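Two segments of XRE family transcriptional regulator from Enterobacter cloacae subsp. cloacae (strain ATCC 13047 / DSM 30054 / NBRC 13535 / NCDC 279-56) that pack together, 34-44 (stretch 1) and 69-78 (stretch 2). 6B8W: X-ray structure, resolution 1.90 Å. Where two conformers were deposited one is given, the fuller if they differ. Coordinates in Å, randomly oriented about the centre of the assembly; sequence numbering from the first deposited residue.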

# COMPACT_ATOMS: atom_id res chain seq x y z
N PRO A 34 -17.70 12.77 1.42
CA PRO A 34 -17.54 13.26 0.05
C PRO A 34 -16.10 13.67 -0.26
O PRO A 34 -15.39 14.14 0.63
CB PRO A 34 -18.46 14.47 -0.00
CG PRO A 34 -19.47 14.23 1.08
CD PRO A 34 -18.70 13.57 2.17
N HIS A 35 -15.67 13.44 -1.50
CA HIS A 35 -14.34 13.81 -1.95
C HIS A 35 -14.47 14.74 -3.13
O HIS A 35 -15.51 14.80 -3.74
CB HIS A 35 -13.53 12.59 -2.41
CG HIS A 35 -12.84 11.86 -1.31
ND1 HIS A 35 -11.63 12.29 -0.80
CD2 HIS A 35 -13.11 10.68 -0.72
CE1 HIS A 35 -11.22 11.43 0.12
NE2 HIS A 35 -12.10 10.45 0.19
N GLU A 36 -13.39 15.45 -3.43
CA GLU A 36 -13.33 16.32 -4.57
C GLU A 36 -13.55 15.51 -5.86
O GLU A 36 -13.07 14.38 -5.97
CB GLU A 36 -11.97 17.01 -4.63
CG GLU A 36 -11.80 17.94 -5.82
CD GLU A 36 -10.38 18.48 -5.92
OE1 GLU A 36 -9.56 18.24 -4.98
OE2 GLU A 36 -10.10 19.13 -6.94
N ALA A 37 -14.27 16.11 -6.81
CA ALA A 37 -14.49 15.48 -8.13
C ALA A 37 -13.16 15.04 -8.74
O ALA A 37 -12.21 15.81 -8.74
CB ALA A 37 -15.21 16.44 -9.06
N GLY A 38 -13.09 13.81 -9.23
CA GLY A 38 -11.87 13.31 -9.87
C GLY A 38 -10.91 12.54 -8.97
O GLY A 38 -9.92 11.98 -9.45
N VAL A 39 -11.15 12.53 -7.66
CA VAL A 39 -10.30 11.75 -6.75
C VAL A 39 -10.38 10.26 -7.08
O VAL A 39 -11.47 9.73 -7.39
CB VAL A 39 -10.72 11.98 -5.28
CG1 VAL A 39 -10.25 10.86 -4.36
CG2 VAL A 39 -10.24 13.34 -4.80
N ILE A 40 -9.23 9.60 -7.07
CA ILE A 40 -9.16 8.16 -7.27
C ILE A 40 -8.75 7.53 -5.93
O ILE A 40 -7.87 8.03 -5.27
CB ILE A 40 -8.16 7.74 -8.35
CG1 ILE A 40 -8.50 8.38 -9.69
CG2 ILE A 40 -8.12 6.21 -8.48
CD1 ILE A 40 -9.84 7.97 -10.29
N GLU A 41 -9.44 6.45 -5.56
CA GLU A 41 -9.13 5.70 -4.38
C GLU A 41 -8.76 4.24 -4.72
O GLU A 41 -9.34 3.63 -5.64
CB GLU A 41 -10.28 5.74 -3.36
CG GLU A 41 -10.01 4.90 -2.11
CD GLU A 41 -10.96 5.10 -0.94
OE1 GLU A 41 -11.87 5.97 -0.99
OE2 GLU A 41 -10.79 4.35 0.07
N HIS A 42 -7.76 3.71 -4.01
CA HIS A 42 -7.38 2.30 -4.11
C HIS A 42 -7.55 1.74 -2.70
O HIS A 42 -7.14 2.36 -1.73
CB HIS A 42 -5.90 2.07 -4.50
CG HIS A 42 -5.55 2.43 -5.91
ND1 HIS A 42 -5.32 3.72 -6.32
CD2 HIS A 42 -5.29 1.64 -6.99
CE1 HIS A 42 -4.98 3.73 -7.59
NE2 HIS A 42 -4.95 2.48 -8.03
N VAL A 43 -8.16 0.58 -2.60
CA VAL A 43 -8.25 -0.15 -1.35
C VAL A 43 -7.51 -1.46 -1.59
O VAL A 43 -7.73 -2.11 -2.63
CB VAL A 43 -9.70 -0.43 -0.94
CG1 VAL A 43 -9.78 -1.48 0.16
CG2 VAL A 43 -10.37 0.85 -0.49
N VAL A 44 -6.62 -1.81 -0.66
CA VAL A 44 -5.89 -3.07 -0.68
C VAL A 44 -6.02 -3.68 0.70
O VAL A 44 -5.75 -3.01 1.71
CB VAL A 44 -4.39 -2.88 -0.99
CG1 VAL A 44 -3.64 -4.21 -0.91
CG2 VAL A 44 -4.20 -2.24 -2.36
N PHE A 69 -11.10 2.80 -7.70
CA PHE A 69 -12.40 3.37 -8.03
C PHE A 69 -12.46 4.87 -7.79
O PHE A 69 -11.54 5.48 -7.23
CB PHE A 69 -13.48 2.66 -7.22
CG PHE A 69 -13.27 2.76 -5.73
CD1 PHE A 69 -12.45 1.86 -5.06
CD2 PHE A 69 -13.87 3.78 -5.01
CE1 PHE A 69 -12.24 1.97 -3.69
CE2 PHE A 69 -13.68 3.89 -3.64
CZ PHE A 69 -12.87 2.99 -2.98
N ALA A 70 -13.57 5.45 -8.26
CA ALA A 70 -13.85 6.87 -8.13
C ALA A 70 -14.19 7.17 -6.68
O ALA A 70 -15.26 6.78 -6.20
CB ALA A 70 -15.00 7.27 -9.06
N GLY A 71 -13.30 7.87 -6.00
CA GLY A 71 -13.44 8.17 -4.58
C GLY A 71 -14.51 9.18 -4.25
O GLY A 71 -14.96 9.27 -3.11
N ASP A 72 -14.90 9.95 -5.27
CA ASP A 72 -15.95 10.96 -5.12
C ASP A 72 -17.37 10.38 -5.21
O ASP A 72 -18.35 11.14 -5.10
CB ASP A 72 -15.74 12.12 -6.12
CG ASP A 72 -15.72 11.67 -7.56
OD1 ASP A 72 -15.45 10.48 -7.85
OD2 ASP A 72 -15.94 12.53 -8.44
N LYS A 73 -17.51 9.08 -5.46
CA LYS A 73 -18.85 8.46 -5.50
C LYS A 73 -19.09 7.76 -4.16
O LYS A 73 -18.15 7.25 -3.57
CB LYS A 73 -18.95 7.45 -6.63
CG LYS A 73 -18.68 8.03 -8.01
CD LYS A 73 -19.66 9.12 -8.39
CE LYS A 73 -19.25 9.78 -9.69
NZ LYS A 73 -20.17 10.90 -9.98
N PRO A 74 -20.35 7.72 -3.69
CA PRO A 74 -20.62 7.06 -2.40
C PRO A 74 -20.13 5.62 -2.37
O PRO A 74 -20.30 4.88 -3.35
CB PRO A 74 -22.14 7.12 -2.26
CG PRO A 74 -22.57 8.24 -3.14
CD PRO A 74 -21.57 8.34 -4.26
N HIS A 75 -19.45 5.25 -1.30
CA HIS A 75 -18.96 3.89 -1.13
C HIS A 75 -18.90 3.60 0.34
O HIS A 75 -19.02 4.53 1.15
CB HIS A 75 -17.61 3.65 -1.82
CG HIS A 75 -16.51 4.59 -1.41
ND1 HIS A 75 -16.40 5.87 -1.91
CD2 HIS A 75 -15.43 4.39 -0.63
CE1 HIS A 75 -15.31 6.43 -1.41
NE2 HIS A 75 -14.71 5.56 -0.63
N ALA A 76 -18.73 2.33 0.68
CA ALA A 76 -18.76 1.92 2.06
C ALA A 76 -17.81 0.79 2.32
O ALA A 76 -17.43 0.06 1.42
CB ALA A 76 -20.17 1.54 2.45
N TYR A 77 -17.42 0.66 3.58
CA TYR A 77 -16.49 -0.34 4.01
C TYR A 77 -17.17 -1.09 5.14
O TYR A 77 -17.69 -0.47 6.04
CB TYR A 77 -15.22 0.34 4.57
CG TYR A 77 -14.62 1.45 3.71
CD1 TYR A 77 -15.12 2.73 3.77
CD2 TYR A 77 -13.51 1.23 2.91
CE1 TYR A 77 -14.57 3.77 3.01
CE2 TYR A 77 -12.94 2.26 2.16
CZ TYR A 77 -13.48 3.52 2.21
OH TYR A 77 -12.94 4.57 1.47
N ARG A 78 -17.13 -2.41 5.10
CA ARG A 78 -17.79 -3.19 6.12
C ARG A 78 -17.00 -4.43 6.48
O ARG A 78 -16.39 -5.06 5.61
CB ARG A 78 -19.20 -3.57 5.64
CG ARG A 78 -20.10 -4.23 6.67
CD ARG A 78 -21.52 -4.42 6.17
NE ARG A 78 -21.59 -5.34 5.03
CZ ARG A 78 -22.69 -5.62 4.33
NH1 ARG A 78 -23.86 -5.07 4.61
NH2 ARG A 78 -22.62 -6.51 3.33
O HOH W 1 -18.15 13.14 -3.07
O HOH W 2 -13.25 10.39 -9.35

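The two stretches meet as a short antiparallel strand pairing, extended at one end by a turn held with an aspartate and on one face by a buried glutamate bound to two side chains. Glu41 and Phe69 form the hydrogen-bonded pair of the ladder. Glu41 N donates to Phe69 O at 2.9 Å, and Phe69 N donates to Glu41 O at 2.8 Å. Ile40 and Ala70 make the neighbouring non-hydrogen-bonded pair, with their CA atoms 4.9 Å apart. A third backbone bond, Gly71 N to Val39 O at 3.0 Å, continues the pairing into the type I turn from Ala70 to Lys73. Gly71 fits closely here. A CB at this position would point toward stretch 1 and lie 2.9 Å from Val39 CG1, a clash.

Asp72 faces the type II turn from Glu36 to Val39. Its OD2 accepts a hydrogen bond from Gly38 N at 3.2 Å. Two waters add to this end. Water 2 donates to Val39 O and Asp72 OD1, and water 1 links His35 N to Asp72 O.

Glu41 and Phe69 project to the same face of the sheet. Glu41 CB sits over the Phe69 ring, 4.1 Å from its centroid, in a CH-pi contact. The extended Glu41 side chain, t at chi1 and chi2, carries its carboxylate past the ring to His75 and Tyr77. Tyr77 OH donates to Glu41 OE2 at 2.6 Å, a short bond to a buried acceptor. His75 NE2 makes a weak bond to Glu41 OE1 at 2.9 Å. The other ring nitrogen, His75 ND1, donates to Lys73 O at 2.8 Å, which helps fix the imidazole.

Val43 adds an apolar contact. Its CG2 lies 3.9 Å from Phe69 CE1 and 4.0 Å from Tyr77 CE2, at the edge of both rings.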